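Local coordinates for AlyGC (Glaciecola chathamensis, PDB 5GKD), which is a polysaccharide lyase family 6 alginate lyase, an enzyme that cleaves alginate by elimination, and carries a bound calcium ion, at residues A[26-31]-A[51-56]; A[1-6]-A[20-25]. All coordinates share one frame; numbering follows the deposited sequence.

Overall arrangement
Interactions 1 and 2 lie on the same side of the chain's centre, about 32 and 41 Å from it, with their own centres 12 Å apart. Strand 23-26 belongs to both: it pairs with strand 2-5 in interaction 2, and its last residue pairs with strand 48-52 in interaction 1. Each contact is partly buried. Interaction 2 is mainly a regular run of parallel backbone bonds with an acidic, watered border, whereas interaction 1 has a single bridge and then turns to side-chain amide and hydroxyl bonds at a corner. A salt bridge between Arg-51 NH1 and Asp-23 OD2, 3.0 Å long, ties the two together.

Interaction 1: residues A[26-31]-A[51-56]; sequences LANGTW and RGQTPG
Asn-28 and Gln-53 exchange contacts through their amide groups, which stack with planes 18° apart while the two side chains cross at about a right angle. Gln-53 reaches over because its CG is anti to the backbone N (chi1 -175°) and the chain beyond is extended. Its OE1 then accepts the backbone N of Asn-28 at 2.8 Å, almost straight along the N-H and in the plane of the side-chain carbonyl. The same OE1 sits 3.4 Å from Asn-28 CG, so one oxygen serves both bond and stack.

In return, Asn-28 grips Thr-54 twice. Asn-28 has CG anti to its carbonyl carbon (chi1 -68°), and the small chi2 of its amide turns OD1 to Thr-54 N, which it accepts in plane on a lone pair at 2.9 Å. ND2 donates a hydrogen bond to Thr-54 OG1 at 3.0 Å, with the hydroxyl oxygen close to the amide plane. These two bonds fix which end of the amide is oxygen and which nitrogen. An alanine at this position would probably leave Thr-54 N and OG1 without these mates and strip the Gln-53 amide of its stacking partner.

Before the turn the contact is pure strand pairing: Leu-26 N donates to Arg-51 O at 2.9 Å and Leu-26 O accepts Gln-53 N at 2.8 Å, a parallel bridge of Leu-26 with Gly-52. Beyond it, Trp-31 NE1 reaches back to Ala-27 O (3.0 Å), which lies in the ring plane, while Leu-26 CD2 rests over one ring face toward the rim.

The same corner of two successive coils is thus stacked, with parallel pairing of strands before it (23-26 with 48-52) and after it (29-32 with 58-62), as in the right-handed parallel beta-helix of the pectate-lyase-like clan.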
ATOM      1  N   LEU A  26     -20.843  23.211 -26.221  1.00 21.47           N
ATOM      2  CA  LEU A  26     -21.252  22.160 -25.296  1.00 17.80           C
ATOM      3  C   LEU A  26     -22.377  22.687 -24.417  1.00 19.55           C
ATOM      4  O   LEU A  26     -22.188  23.668 -23.691  1.00 18.69           O
ATOM      5  CB  LEU A  26     -20.084  21.693 -24.429  1.00 18.75           C
ATOM      6  CG  LEU A  26     -18.827  21.133 -25.088  1.00 19.54           C
ATOM      7  CD1 LEU A  26     -17.866  20.587 -24.013  1.00 17.02           C
ATOM      8  CD2 LEU A  26     -19.171  20.089 -26.153  1.00 19.21           C
ATOM      9  N   ALA A  27     -23.535  22.033 -24.492  1.00 18.59           N
ATOM     10  CA  ALA A  27     -24.702  22.424 -23.722  1.00 19.59           C
ATOM     11  C   ALA A  27     -24.432  22.337 -22.222  1.00 21.54           C
ATOM     12  O   ALA A  27     -23.707  21.467 -21.748  1.00 21.51           O
ATOM     13  CB  ALA A  27     -25.898  21.527 -24.091  1.00 21.21           C
ATOM     14  N   ASN A  28     -25.048  23.249 -21.476  1.00 21.18           N
ATOM     15  CA  ASN A  28     -24.919  23.260 -20.030  1.00 21.78           C
ATOM     16  C   ASN A  28     -25.285  21.902 -19.455  1.00 22.25           C
ATOM     17  O   ASN A  28     -26.263  21.283 -19.867  1.00 22.72           O
ATOM     18  CB  ASN A  28     -25.817  24.343 -19.428  1.00 23.94           C
ATOM     19  CG  ASN A  28     -25.352  25.730 -19.773  1.00 23.27           C
ATOM     20  OD1 ASN A  28     -24.180  25.942 -20.084  1.00 23.02           O
ATOM     21  ND2 ASN A  28     -26.256  26.689 -19.707  1.00 24.42           N
ATOM     22  N   GLY A  29     -24.477  21.444 -18.519  1.00 23.77           N
ATOM     23  CA  GLY A  29     -24.694  20.177 -17.864  1.00 22.76           C
ATOM     24  C   GLY A  29     -23.367  19.561 -17.470  1.00 24.87           C
ATOM     25  O   GLY A  29     -22.312  20.181 -17.587  1.00 22.49           O
ATOM     26  N   THR A  30     -23.451  18.323 -17.003  1.00 22.17           N
ATOM     27  CA  THR A  30     -22.302  17.554 -16.549  1.00 22.02           C
ATOM     28  C   THR A  30     -21.975  16.495 -17.600  1.00 21.49           C
ATOM     29  O   THR A  30     -22.792  15.618 -17.881  1.00 24.63           O
ATOM     30  CB  THR A  30     -22.592  16.925 -15.184  1.00 25.77           C
ATOM     31  OG1 THR A  30     -22.815  17.967 -14.219  1.00 23.02           O
ATOM     32  CG2 THR A  30     -21.444  16.046 -14.731  1.00 23.74           C
ATOM     33  N   TRP A  31     -20.795  16.602 -18.198  1.00 22.27           N
ATOM     34  CA  TRP A  31     -20.322  15.652 -19.199  1.00 23.03           C
ATOM     35  C   TRP A  31     -19.323  14.736 -18.517  1.00 22.09           C
ATOM     36  O   TRP A  31     -18.194  15.151 -18.244  1.00 22.65           O
ATOM     37  CB  TRP A  31     -19.667  16.360 -20.382  1.00 20.23           C
ATOM     38  CG  TRP A  31     -20.546  17.325 -21.066  1.00 17.38           C
ATOM     39  CD1 TRP A  31     -21.100  18.445 -20.537  1.00 16.98           C
ATOM     40  CD2 TRP A  31     -20.977  17.263 -22.421  1.00 18.07           C
ATOM     41  NE1 TRP A  31     -21.858  19.080 -21.473  1.00 17.81           N
ATOM     42  CE2 TRP A  31     -21.794  18.379 -22.646  1.00 16.81           C
ATOM     43  CE3 TRP A  31     -20.742  16.367 -23.475  1.00 19.42           C
ATOM     44  CZ2 TRP A  31     -22.381  18.637 -23.878  1.00 16.34           C
ATOM     45  CZ3 TRP A  31     -21.328  16.623 -24.707  1.00 21.33           C
ATOM     46  CH2 TRP A  31     -22.144  17.746 -24.895  1.00 17.24           C
ATOM     47  N   ARG A  51     -16.670  25.787 -26.960  1.00 19.44           N
ATOM     48  CA  ARG A  51     -16.922  26.561 -25.752  1.00 19.13           C
ATOM     49  C   ARG A  51     -18.157  26.042 -25.030  1.00 19.71           C
ATOM     50  O   ARG A  51     -19.029  25.409 -25.617  1.00 23.65           O
ATOM     51  CB  ARG A  51     -17.071  28.061 -26.050  1.00 18.29           C
ATOM     52  CG  ARG A  51     -17.799  28.361 -27.320  1.00 22.82           C
ATOM     53  CD  ARG A  51     -18.025  29.868 -27.551  1.00 25.12           C
ATOM     54  NE  ARG A  51     -19.223  30.246 -26.832  1.00 36.83           N
ATOM     55  CZ  ARG A  51     -20.353  30.646 -27.388  1.00 28.84           C
ATOM     56  NH1 ARG A  51     -20.460  30.795 -28.691  1.00 28.69           N
ATOM     57  NH2 ARG A  51     -21.372  30.922 -26.606  1.00 31.27           N
ATOM     58  N   GLY A  52     -18.217  26.317 -23.736  1.00 19.92           N
ATOM     59  CA  GLY A  52     -19.392  25.966 -22.968  1.00 21.59           C
ATOM     60  C   GLY A  52     -20.506  26.965 -23.226  1.00 22.85           C
ATOM     61  O   GLY A  52     -20.267  28.159 -23.403  1.00 23.47           O
ATOM     62  N   GLN A  53     -21.737  26.448 -23.266  1.00 20.80           N
ATOM     63  CA  GLN A  53     -22.914  27.283 -23.485  1.00 21.68           C
ATOM     64  C   GLN A  53     -22.956  28.454 -22.515  1.00 21.87           C
ATOM     65  O   GLN A  53     -23.099  29.610 -22.921  1.00 23.66           O
ATOM     66  CB  GLN A  53     -24.175  26.430 -23.340  1.00 19.95           C
ATOM     67  CG  GLN A  53     -25.466  27.155 -23.652  1.00 20.94           C
ATOM     68  CD  GLN A  53     -26.689  26.301 -23.349  1.00 26.45           C
ATOM     69  OE1 GLN A  53     -26.579  25.165 -22.904  1.00 24.89           O
ATOM     70  NE2 GLN A  53     -27.858  26.860 -23.571  1.00 37.58           N
ATOM     71  N   THR A  54     -22.815  28.168 -21.229  1.00 22.66           N
ATOM     72  CA  THR A  54     -22.720  29.192 -20.195  1.00 23.15           C
ATOM     73  C   THR A  54     -21.491  28.890 -19.355  1.00 21.21           C
ATOM     74  O   THR A  54     -21.518  27.923 -18.571  1.00 21.82           O
ATOM     75  CB  THR A  54     -23.948  29.216 -19.298  1.00 22.10           C
ATOM     76  OG1 THR A  54     -25.125  29.400 -20.089  1.00 26.13           O
ATOM     77  CG2 THR A  54     -23.816  30.343 -18.277  1.00 24.58           C
ATOM     78  N   PRO A  55     -20.423  29.678 -19.467  1.00 22.18           N
ATOM     79  CA  PRO A  55     -19.222  29.381 -18.677  1.00 19.28           C
ATOM     80  C   PRO A  55     -19.589  29.294 -17.206  1.00 22.80           C
ATOM     81  O   PRO A  55     -20.307  30.141 -16.683  1.00 23.50           O
ATOM     82  CB  PRO A  55     -18.292  30.555 -18.988  1.00 20.27           C
ATOM     83  CG  PRO A  55     -18.730  31.002 -20.392  1.00 22.60           C
ATOM     84  CD  PRO A  55     -20.233  30.820 -20.377  1.00 21.62           C
ATOM     85  N   GLY A  56     -19.178  28.202 -16.572  1.00 20.24           N
ATOM     86  CA  GLY A  56     -19.521  27.914 -15.204  1.00 20.27           C
ATOM     87  C   GLY A  56     -20.652  26.921 -15.042  1.00 23.17           C
ATOM     88  O   GLY A  56     -20.912  26.499 -13.916  1.00 22.34           O
TER

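Interaction 2: residues A[1-6]-A[20-25]; sequences ADLLVK and PGDDII
The side chains of Asp-2 and Asp-23 lie side by side, pointing the same way, with their carboxylate planes 35° apart. Over one face of the Asp-2 carboxylate comes Ile-25 CD1, 3.9 Å from CG. Asp-2 OD1 stands 4.2 Å from Asp-23 OD2, a close pair of like charges. A water donates to Asp-2 OD1 and, weakly, to Asp-23 OD2, and the salt bridge from Arg-51 to that same OD2 probably eases the repulsion. The third carboxylate, Asp-22, is met on the anti side of OD1, 23° out of its plane, by the chain's terminal amine: Ala-1 N sits at 2.6 Å in a salt bridge. A second water accepts from Ala-1 N and donates to Asp-2 OD1.

The backbones pair in parallel through four bonds, among them Leu-3 N to Asp-23 O at 2.8 Å and Ile-25 N to Leu-3 O at 2.9 Å. Leu-4 CD2 meets Ile-25 CG2 at 4.0 Å on the face with the aspartates. On the other face lie Leu-3 and Ile-24, whose side chains touch helix 8-17; Val-5 touches it too, and its CG2 meets Ile-24 CG2 at 4.2 Å.

Strand, helix and returning parallel strand thus form the chain's first structural unit, consistent with the N-terminal helical cap that covers the end of a pectate-lyase-like parallel beta-helix.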
ATOM      1  N   ALA A   1     -21.023  30.083 -37.541  1.00 29.19           N
ATOM      2  CA  ALA A   1     -22.330  29.591 -37.096  1.00 26.30           C
ATOM      3  C   ALA A   1     -22.199  28.789 -35.796  1.00 25.73           C
ATOM      4  O   ALA A   1     -21.176  28.150 -35.568  1.00 25.72           O
ATOM      5  CB  ALA A   1     -22.964  28.742 -38.180  1.00 23.25           C
ATOM      6  N   ASP A   2     -23.235  28.820 -34.957  1.00 27.52           N
ATOM      7  CA  ASP A   2     -23.228  28.156 -33.656  1.00 23.83           C
ATOM      8  C   ASP A   2     -23.836  26.765 -33.772  1.00 23.20           C
ATOM      9  O   ASP A   2     -24.932  26.614 -34.306  1.00 27.41           O
ATOM     10  CB  ASP A   2     -23.999  28.969 -32.616  1.00 27.65           C
ATOM     11  CG  ASP A   2     -23.297  30.244 -32.229  1.00 27.63           C
ATOM     12  OD1 ASP A   2     -22.126  30.418 -32.619  1.00 34.36           O
ATOM     13  OD2 ASP A   2     -23.916  31.070 -31.532  1.00 29.48           O
ATOM     14  N   LEU A   3     -23.134  25.765 -33.241  1.00 24.60           N
ATOM     15  CA  LEU A   3     -23.477  24.345 -33.330  1.00 22.90           C
ATOM     16  C   LEU A   3     -23.625  23.792 -31.907  1.00 25.35           C
ATOM     17  O   LEU A   3     -22.664  23.291 -31.313  1.00 20.35           O
ATOM     18  CB  LEU A   3     -22.405  23.577 -34.128  1.00 21.50           C
ATOM     19  CG  LEU A   3     -22.229  23.765 -35.654  1.00 32.27           C
ATOM     20  CD1 LEU A   3     -22.056  25.199 -36.062  1.00 30.86           C
ATOM     21  CD2 LEU A   3     -21.032  22.982 -36.169  1.00 27.59           C
ATOM     22  N   LEU A   4     -24.832  23.894 -31.365  1.00 23.07           N
ATOM     23  CA  LEU A   4     -25.132  23.380 -30.034  1.00 23.12           C
ATOM     24  C   LEU A   4     -25.164  21.855 -30.067  1.00 21.24           C
ATOM     25  O   LEU A   4     -25.822  21.265 -30.927  1.00 22.41           O
ATOM     26  CB  LEU A   4     -26.487  23.924 -29.572  1.00 23.51           C
ATOM     27  CG  LEU A   4     -26.813  24.235 -28.105  1.00 29.31           C
ATOM     28  CD1 LEU A   4     -28.269  23.893 -27.791  1.00 22.65           C
ATOM     29  CD2 LEU A   4     -25.865  23.580 -27.127  1.00 23.13           C
ATOM     30  N   VAL A   5     -24.463  21.214 -29.128  1.00 21.68           N
ATOM     31  CA  VAL A   5     -24.416  19.756 -29.042  1.00 16.95           C
ATOM     32  C   VAL A   5     -24.656  19.321 -27.601  1.00 19.33           C
ATOM     33  O   VAL A   5     -24.248  19.999 -26.652  1.00 24.73           O
ATOM     34  CB  VAL A   5     -23.082  19.196 -29.567  1.00 21.57           C
ATOM     35  CG1 VAL A   5     -22.929  19.527 -31.037  1.00 24.17           C
ATOM     36  CG2 VAL A   5     -21.896  19.726 -28.753  1.00 19.89           C
ATOM     37  N   LYS A   6     -25.332  18.188 -27.433  1.00 20.81           N
ATOM     38  CA  LYS A   6     -25.720  17.726 -26.110  1.00 19.10           C
ATOM     39  C   LYS A   6     -25.207  16.334 -25.778  1.00 20.80           C
ATOM     40  O   LYS A   6     -25.498  15.842 -24.684  1.00 22.45           O
ATOM     41  CB  LYS A   6     -27.253  17.757 -25.965  1.00 21.02           C
ATOM     42  CG  LYS A   6     -27.869  19.149 -26.098  1.00 20.96           C
ATOM     43  CD  LYS A   6     -29.384  19.135 -26.049  1.00 24.87           C
ATOM     44  CE  LYS A   6     -29.957  20.545 -26.225  1.00 23.87           C
ATOM     45  NZ  LYS A   6     -31.448  20.518 -26.307  1.00 25.71           N
ATOM     46  N   PRO A  20     -14.266  27.169 -40.511  1.00 23.43           N
ATOM     47  CA  PRO A  20     -13.695  28.391 -39.945  1.00 21.76           C
ATOM     48  C   PRO A  20     -14.763  29.433 -39.643  1.00 23.80           C
ATOM     49  O   PRO A  20     -15.611  29.746 -40.476  1.00 28.20           O
ATOM     50  CB  PRO A  20     -12.728  28.849 -41.037  1.00 22.74           C
ATOM     51  CG  PRO A  20     -12.270  27.575 -41.662  1.00 23.26           C
ATOM     52  CD  PRO A  20     -13.502  26.701 -41.683  1.00 24.59           C
ATOM     53  N   GLY A  21     -14.740  29.947 -38.418  1.00 26.18           N
ATOM     54  CA  GLY A  21     -15.752  30.860 -37.935  1.00 22.07           C
ATOM     55  C   GLY A  21     -16.867  30.219 -37.132  1.00 22.58           C
ATOM     56  O   GLY A  21     -17.649  30.943 -36.512  1.00 27.94           O
ATOM     57  N   ASP A  22     -16.979  28.897 -37.132  1.00 23.10           N
ATOM     58  CA  ASP A  22     -18.040  28.260 -36.368  1.00 22.95           C
ATOM     59  C   ASP A  22     -17.626  28.043 -34.915  1.00 23.21           C
ATOM     60  O   ASP A  22     -16.441  27.904 -34.599  1.00 21.62           O
ATOM     61  CB  ASP A  22     -18.431  26.925 -36.992  1.00 19.60           C
ATOM     62  CG  ASP A  22     -19.095  27.081 -38.357  1.00 23.13           C
ATOM     63  OD1 ASP A  22     -19.639  28.156 -38.681  1.00 23.61           O
ATOM     64  OD2 ASP A  22     -19.071  26.102 -39.104  1.00 23.19           O
ATOM     65  N   ASP A  23     -18.632  28.033 -34.034  1.00 22.66           N
ATOM     66  CA  ASP A  23     -18.498  27.695 -32.617  1.00 21.82           C
ATOM     67  C   ASP A  23     -19.242  26.390 -32.343  1.00 25.55           C
ATOM     68  O   ASP A  23     -20.439  26.285 -32.623  1.00 24.33           O
ATOM     69  CB  ASP A  23     -19.071  28.795 -31.716  1.00 22.37           C
ATOM     70  CG  ASP A  23     -18.284  30.084 -31.782  1.00 28.39           C
ATOM     71  OD1 ASP A  23     -17.605  30.313 -32.804  1.00 30.44           O
ATOM     72  OD2 ASP A  23     -18.339  30.870 -30.813  1.00 32.78           O
ATOM     73  N   ILE A  24     -18.539  25.407 -31.801  1.00 23.46           N
ATOM     74  CA  ILE A  24     -19.163  24.203 -31.274  1.00 20.90           C
ATOM     75  C   ILE A  24     -19.444  24.462 -29.801  1.00 19.52           C
ATOM     76  O   ILE A  24     -18.534  24.804 -29.043  1.00 20.56           O
ATOM     77  CB  ILE A  24     -18.259  22.979 -31.466  1.00 18.61           C
ATOM     78  CG1 ILE A  24     -17.968  22.781 -32.953  1.00 21.41           C
ATOM     79  CG2 ILE A  24     -18.899  21.744 -30.832  1.00 18.41           C
ATOM     80  CD1 ILE A  24     -16.999  21.689 -33.257  1.00 20.19           C
ATOM     81  N   ILE A  25     -20.700  24.331 -29.397  1.00 21.50           N
ATOM     82  CA  ILE A  25     -21.150  24.753 -28.076  1.00 21.39           C
ATOM     83  C   ILE A  25     -21.580  23.520 -27.285  1.00 22.10           C
ATOM     84  O   ILE A  25     -22.572  22.860 -27.626  1.00 19.54           O
ATOM     85  CB  ILE A  25     -22.290  25.773 -28.171  1.00 20.22           C
ATOM     86  CG1 ILE A  25     -21.843  27.014 -28.943  1.00 23.19           C
ATOM     87  CG2 ILE A  25     -22.767  26.155 -26.791  1.00 21.71           C
ATOM     88  CD1 ILE A  25     -22.947  28.055 -29.068  1.00 27.93           C
TER
HETATM   89  O   HOH W   1     -20.561  31.466 -34.775  1.00 35.33           O
HETATM   90  O   HOH W   2     -20.807  32.189 -31.155  1.00 36.50           O